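Long-range contacts in cpftsy (Physcomitrella patens, PDB 4AK9), which probably acts as the SRP receptor GTPase of the chloroplast signal recognition particle pathway, taking part in protein targeting within plastids: residues A[98-103]-A[280-285]; A[63-68]-A[284-289]. All blocks are in the same frame, centred on the assembly; numbering follows the deposited sequence.

Contact 1. Residues A[98-103]-A[280-285]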
# COMPACT_ATOMS: atom_id res chain seq x y z
N LYS A 98 -18.56 5.21 -10.44
CA LYS A 98 -18.20 5.51 -11.83
C LYS A 98 -16.85 4.97 -12.23
O LYS A 98 -16.71 4.40 -13.32
CB LYS A 98 -18.27 7.02 -12.07
CG LYS A 98 -19.69 7.51 -12.04
CD LYS A 98 -19.81 9.01 -12.27
CE LYS A 98 -19.42 9.41 -13.70
NZ LYS A 98 -17.94 9.60 -13.90
N LEU A 99 -15.84 5.14 -11.37
CA LEU A 99 -14.51 4.63 -11.66
C LEU A 99 -14.56 3.13 -11.87
O LEU A 99 -13.82 2.60 -12.69
CB LEU A 99 -13.56 4.92 -10.51
CG LEU A 99 -13.02 6.33 -10.39
CD1 LEU A 99 -11.83 6.28 -9.42
CD2 LEU A 99 -12.58 6.84 -11.76
N LEU A 100 -15.44 2.44 -11.13
CA LEU A 100 -15.54 0.97 -11.22
C LEU A 100 -16.25 0.46 -12.46
O LEU A 100 -16.15 -0.71 -12.81
CB LEU A 100 -16.20 0.38 -9.95
CG LEU A 100 -15.34 0.36 -8.67
CD1 LEU A 100 -16.27 0.13 -7.43
CD2 LEU A 100 -14.29 -0.75 -8.75
N THR A 101 -16.99 1.33 -13.14
CA THR A 101 -17.89 0.87 -14.17
C THR A 101 -17.77 1.58 -15.53
O THR A 101 -18.21 1.03 -16.55
CB THR A 101 -19.36 1.08 -13.71
OG1 THR A 101 -19.53 2.46 -13.33
CG2 THR A 101 -19.70 0.18 -12.52
N GLU A 102 -17.26 2.80 -15.57
CA GLU A 102 -17.32 3.57 -16.81
C GLU A 102 -16.44 3.04 -17.95
O GLU A 102 -16.77 3.26 -19.13
CB GLU A 102 -16.96 5.04 -16.54
CG GLU A 102 -15.47 5.23 -16.21
CD GLU A 102 -15.18 6.52 -15.46
OE1 GLU A 102 -16.07 7.42 -15.45
OE2 GLU A 102 -14.07 6.66 -14.89
N ARG A 103 -15.35 2.34 -17.63
CA ARG A 103 -14.39 1.95 -18.65
C ARG A 103 -14.34 0.43 -18.90
O ARG A 103 -14.10 -0.01 -20.04
CB ARG A 103 -12.99 2.51 -18.27
CG ARG A 103 -11.81 1.88 -19.05
CD ARG A 103 -11.82 2.21 -20.59
NE ARG A 103 -10.61 1.70 -21.22
CZ ARG A 103 -10.46 0.44 -21.62
NH1 ARG A 103 -11.46 -0.42 -21.47
NH2 ARG A 103 -9.33 0.02 -22.18
N CYS A 280 -7.92 -1.32 -2.81
CA CYS A 280 -7.11 -1.88 -3.89
C CYS A 280 -7.98 -2.40 -5.05
O CYS A 280 -7.56 -2.38 -6.21
CB CYS A 280 -6.16 -2.99 -3.40
SG CYS A 280 -6.96 -4.52 -2.89
N VAL A 281 -9.21 -2.82 -4.74
CA VAL A 281 -10.17 -3.19 -5.78
C VAL A 281 -10.39 -2.04 -6.77
O VAL A 281 -10.44 -2.24 -8.01
CB VAL A 281 -11.51 -3.59 -5.14
CG1 VAL A 281 -12.59 -3.84 -6.21
CG2 VAL A 281 -11.32 -4.84 -4.28
N VAL A 282 -10.58 -0.83 -6.25
CA VAL A 282 -10.82 0.32 -7.11
C VAL A 282 -9.58 0.69 -7.89
O VAL A 282 -9.62 0.94 -9.09
CB VAL A 282 -11.31 1.53 -6.24
CG1 VAL A 282 -11.65 2.74 -7.16
CG2 VAL A 282 -12.50 1.09 -5.42
N SER A 283 -8.44 0.67 -7.21
CA SER A 283 -7.18 1.04 -7.84
C SER A 283 -6.83 0.12 -8.99
O SER A 283 -6.33 0.57 -10.03
CB SER A 283 -6.07 1.00 -6.81
OG SER A 283 -6.35 1.94 -5.75
N VAL A 284 -7.04 -1.19 -8.81
CA VAL A 284 -6.70 -2.12 -9.89
C VAL A 284 -7.61 -1.93 -11.11
O VAL A 284 -7.14 -1.93 -12.25
CB VAL A 284 -6.59 -3.62 -9.40
CG1 VAL A 284 -7.94 -4.25 -9.26
CG2 VAL A 284 -5.80 -4.44 -10.42
N VAL A 285 -8.89 -1.70 -10.89
CA VAL A 285 -9.82 -1.48 -12.01
C VAL A 285 -9.46 -0.17 -12.72
O VAL A 285 -9.37 -0.12 -13.94
CB VAL A 285 -11.27 -1.47 -11.54
CG1 VAL A 285 -12.22 -1.04 -12.70
CG2 VAL A 285 -11.65 -2.86 -11.02
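Val285 lies against the main-chain carbonyl oxygens of Leu99 and Leu100: no aromatic ring spans the two segments, and the planar units concerned are peptide groups, touched at their oxygens. Val285 CG1 lies 4.0 Å from Leu99 O and 3.9 Å from Leu100 O, a methyl resting against two successive carbonyls. CG1 stands anti to its own backbone N (chi1 172°), which leaves CG2 beside that N, and this second branch turns to the Leu100 side chain, Val285 CG2 to Leu100 CD2 being 4.1 Å. Val285 thus meets backbone oxygens through CG1 and a side-chain methyl through CG2. The Leu100 and Val285 side chains cross at about a right angle.

Most of the remaining contact depends on one methyl. Leu100 CD2 sits 4.0 Å from Val282 CA, against the helix backbone itself, and also meets Val282 CG2 (4.2 Å) and Val281 CG1 (4.3 Å). One leucine branch thus spans Val281, Val282 and Val285, which fall within little more than one turn of the helix. Leu99 adds a lighter touch, Leu99 CD1 to Val282 CG1 at 4.2 Å. No hydrogen bond crosses between the segments; the example is one of branched aliphatic groups fitted together in a buried seam.

Phe312 of helix 309-316 packs on both Leu100 and Val282, while Leu99 and Val282 also touch helix 63-78 and Val281 rests on Leu269 of strand 266-270. The seam therefore joins the C-terminal part of helix 85-101, from the N-terminal helical part, to a helix packed on the GTPase sheet.

Contact 2. Residues A[63-68]-A[284-289]; sequences PKTALK and VVDELS
Lys68 and Asp286 form the closest charged pair, their side chains reaching toward each other tip to tip, with Lys68 NZ 2.8 Å from Asp286 OD1 on its syn lone pair. Asp286 CG is anti to its backbone N (chi1 -179°), which carries the carboxylate out from its helix. A longer, weaker attraction links Lys64 NZ to Glu287 OE1 at 4.0 Å, the two chains crossing at about a right angle; the stronger partner of that carboxylate is Arg256, which forms a salt bridge with OE1.

The one direct hydrogen bond from a hydroxyl runs from Thr65 OG1 to Asp286 OD2, 2.8 Å, on the anti lone pair. Both carboxylate oxygens of Asp286 are thus engaged from the same helix, which should fix the rotation of the carboxylate and favour its charged form.

Two waters bridge the polar groups. Water 1 donates to Thr65 OG1 and Glu287 OE2, while water 2 donates to Asp286 OD2 at 2.7 Å; its separation from Glu287 OE2 is too short to be relied on. Methylene carbons of the lysines also lie alongside the carboxylates: Lys64 CB is 3.5 Å from Glu287 OE2.

The short helical segments lie nearly perpendicular, at 98°, with axes 9.8 Å apart. Leu99 of helix 85-101 packs against Thr65 and Lys68, and Leu252 of helix 251-261 touches Glu287, consistent with the N–G interface of FtsY and SRP54 proteins, where the N-terminal helical bundle packs on the GTPase domain.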
# COMPACT_ATOMS: atom_id res chain seq x y z
N PRO A 63 -2.36 6.60 -4.95
CA PRO A 63 -2.27 8.07 -5.09
C PRO A 63 -3.02 8.58 -6.33
O PRO A 63 -3.75 9.57 -6.23
CB PRO A 63 -0.76 8.31 -5.22
CG PRO A 63 -0.16 7.19 -4.32
CD PRO A 63 -1.06 5.97 -4.61
N LYS A 64 -2.87 7.93 -7.47
CA LYS A 64 -3.57 8.44 -8.65
C LYS A 64 -5.08 8.29 -8.59
O LYS A 64 -5.81 9.18 -9.06
CB LYS A 64 -3.03 7.80 -9.92
CG LYS A 64 -1.61 8.23 -10.19
CD LYS A 64 -1.13 7.61 -11.48
CE LYS A 64 0.37 7.34 -11.38
NZ LYS A 64 0.69 5.91 -11.72
N THR A 65 -5.55 7.18 -8.04
CA THR A 65 -6.99 6.91 -7.95
C THR A 65 -7.65 7.87 -6.93
O THR A 65 -8.72 8.47 -7.20
CB THR A 65 -7.24 5.42 -7.54
OG1 THR A 65 -6.65 4.55 -8.52
CG2 THR A 65 -8.73 5.09 -7.39
N ALA A 66 -7.02 8.02 -5.78
CA ALA A 66 -7.51 8.94 -4.73
C ALA A 66 -7.50 10.39 -5.24
O ALA A 66 -8.43 11.15 -4.94
CB ALA A 66 -6.65 8.81 -3.43
N LEU A 67 -6.47 10.75 -6.01
CA LEU A 67 -6.37 12.10 -6.58
C LEU A 67 -7.58 12.38 -7.47
O LEU A 67 -8.27 13.40 -7.33
CB LEU A 67 -5.06 12.26 -7.36
CG LEU A 67 -4.82 13.48 -8.25
CD1 LEU A 67 -5.16 14.77 -7.51
CD2 LEU A 67 -3.36 13.49 -8.68
N LYS A 68 -7.90 11.44 -8.35
CA LYS A 68 -8.99 11.71 -9.28
C LYS A 68 -10.37 11.64 -8.63
O LYS A 68 -11.28 12.36 -9.04
CB LYS A 68 -8.92 10.80 -10.50
CG LYS A 68 -9.27 9.39 -10.20
CD LYS A 68 -9.41 8.61 -11.49
CE LYS A 68 -8.13 8.68 -12.30
NZ LYS A 68 -8.11 7.61 -13.34
N VAL A 284 -7.04 -1.19 -8.81
CA VAL A 284 -6.70 -2.12 -9.89
C VAL A 284 -7.61 -1.93 -11.11
O VAL A 284 -7.14 -1.93 -12.25
CB VAL A 284 -6.59 -3.62 -9.40
CG1 VAL A 284 -7.94 -4.25 -9.26
CG2 VAL A 284 -5.80 -4.44 -10.42
N VAL A 285 -8.89 -1.70 -10.89
CA VAL A 285 -9.82 -1.48 -12.01
C VAL A 285 -9.46 -0.17 -12.72
O VAL A 285 -9.37 -0.12 -13.94
CB VAL A 285 -11.27 -1.47 -11.54
CG1 VAL A 285 -12.22 -1.04 -12.70
CG2 VAL A 285 -11.65 -2.86 -11.02
N ASP A 286 -9.22 0.88 -11.93
CA ASP A 286 -8.84 2.19 -12.44
C ASP A 286 -7.54 2.17 -13.25
O ASP A 286 -7.48 2.68 -14.38
CB ASP A 286 -8.74 3.20 -11.29
CG ASP A 286 -8.39 4.60 -11.78
OD1 ASP A 286 -8.89 5.01 -12.86
OD2 ASP A 286 -7.57 5.28 -11.10
N GLU A 287 -6.50 1.56 -12.70
CA GLU A 287 -5.20 1.57 -13.34
C GLU A 287 -5.09 0.62 -14.51
O GLU A 287 -4.39 0.94 -15.48
CB GLU A 287 -4.08 1.24 -12.33
CG GLU A 287 -3.83 2.34 -11.27
CD GLU A 287 -3.11 3.56 -11.85
OE1 GLU A 287 -2.21 3.38 -12.71
OE2 GLU A 287 -3.46 4.70 -11.46
N LEU A 288 -5.75 -0.55 -14.44
CA LEU A 288 -5.54 -1.59 -15.47
C LEU A 288 -6.65 -1.70 -16.51
O LEU A 288 -6.50 -2.37 -17.56
CB LEU A 288 -5.27 -3.00 -14.85
CG LEU A 288 -4.07 -3.20 -13.89
CD1 LEU A 288 -3.38 -4.52 -14.18
CD2 LEU A 288 -3.04 -2.08 -13.94
N SER A 289 -7.78 -1.03 -16.24
CA SER A 289 -8.91 -1.03 -17.17
C SER A 289 -9.40 -2.45 -17.50
O SER A 289 -9.82 -2.72 -18.63
CB SER A 289 -8.54 -0.27 -18.47
OG SER A 289 -8.04 1.05 -18.17
O HOH W 1 -3.65 4.05 -8.35
O HOH W 2 -5.37 6.09 -12.40

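Overall arrangement
From the N terminus, the chain runs through helix 63-78, turns back along helix 85-101, and then lays down six of the GTPase sheet's strands before helix 280-288, the last two following it. Contact 1 closes the loop from 98-103 to 280-285; contact 2 closes a wider one, from 63-68 to 284-289, that encloses the first. The two loops end on overlapping parts of one helix, sharing Val284 and Val285. Their centres lie about 7 Å apart, and they meet directly where Val282 packs on Thr65 and Leu99 on Lys68. Helix 280-288 thereby receives two successive N-terminal helices, one through a buried apolar seam and the other through a polar surface.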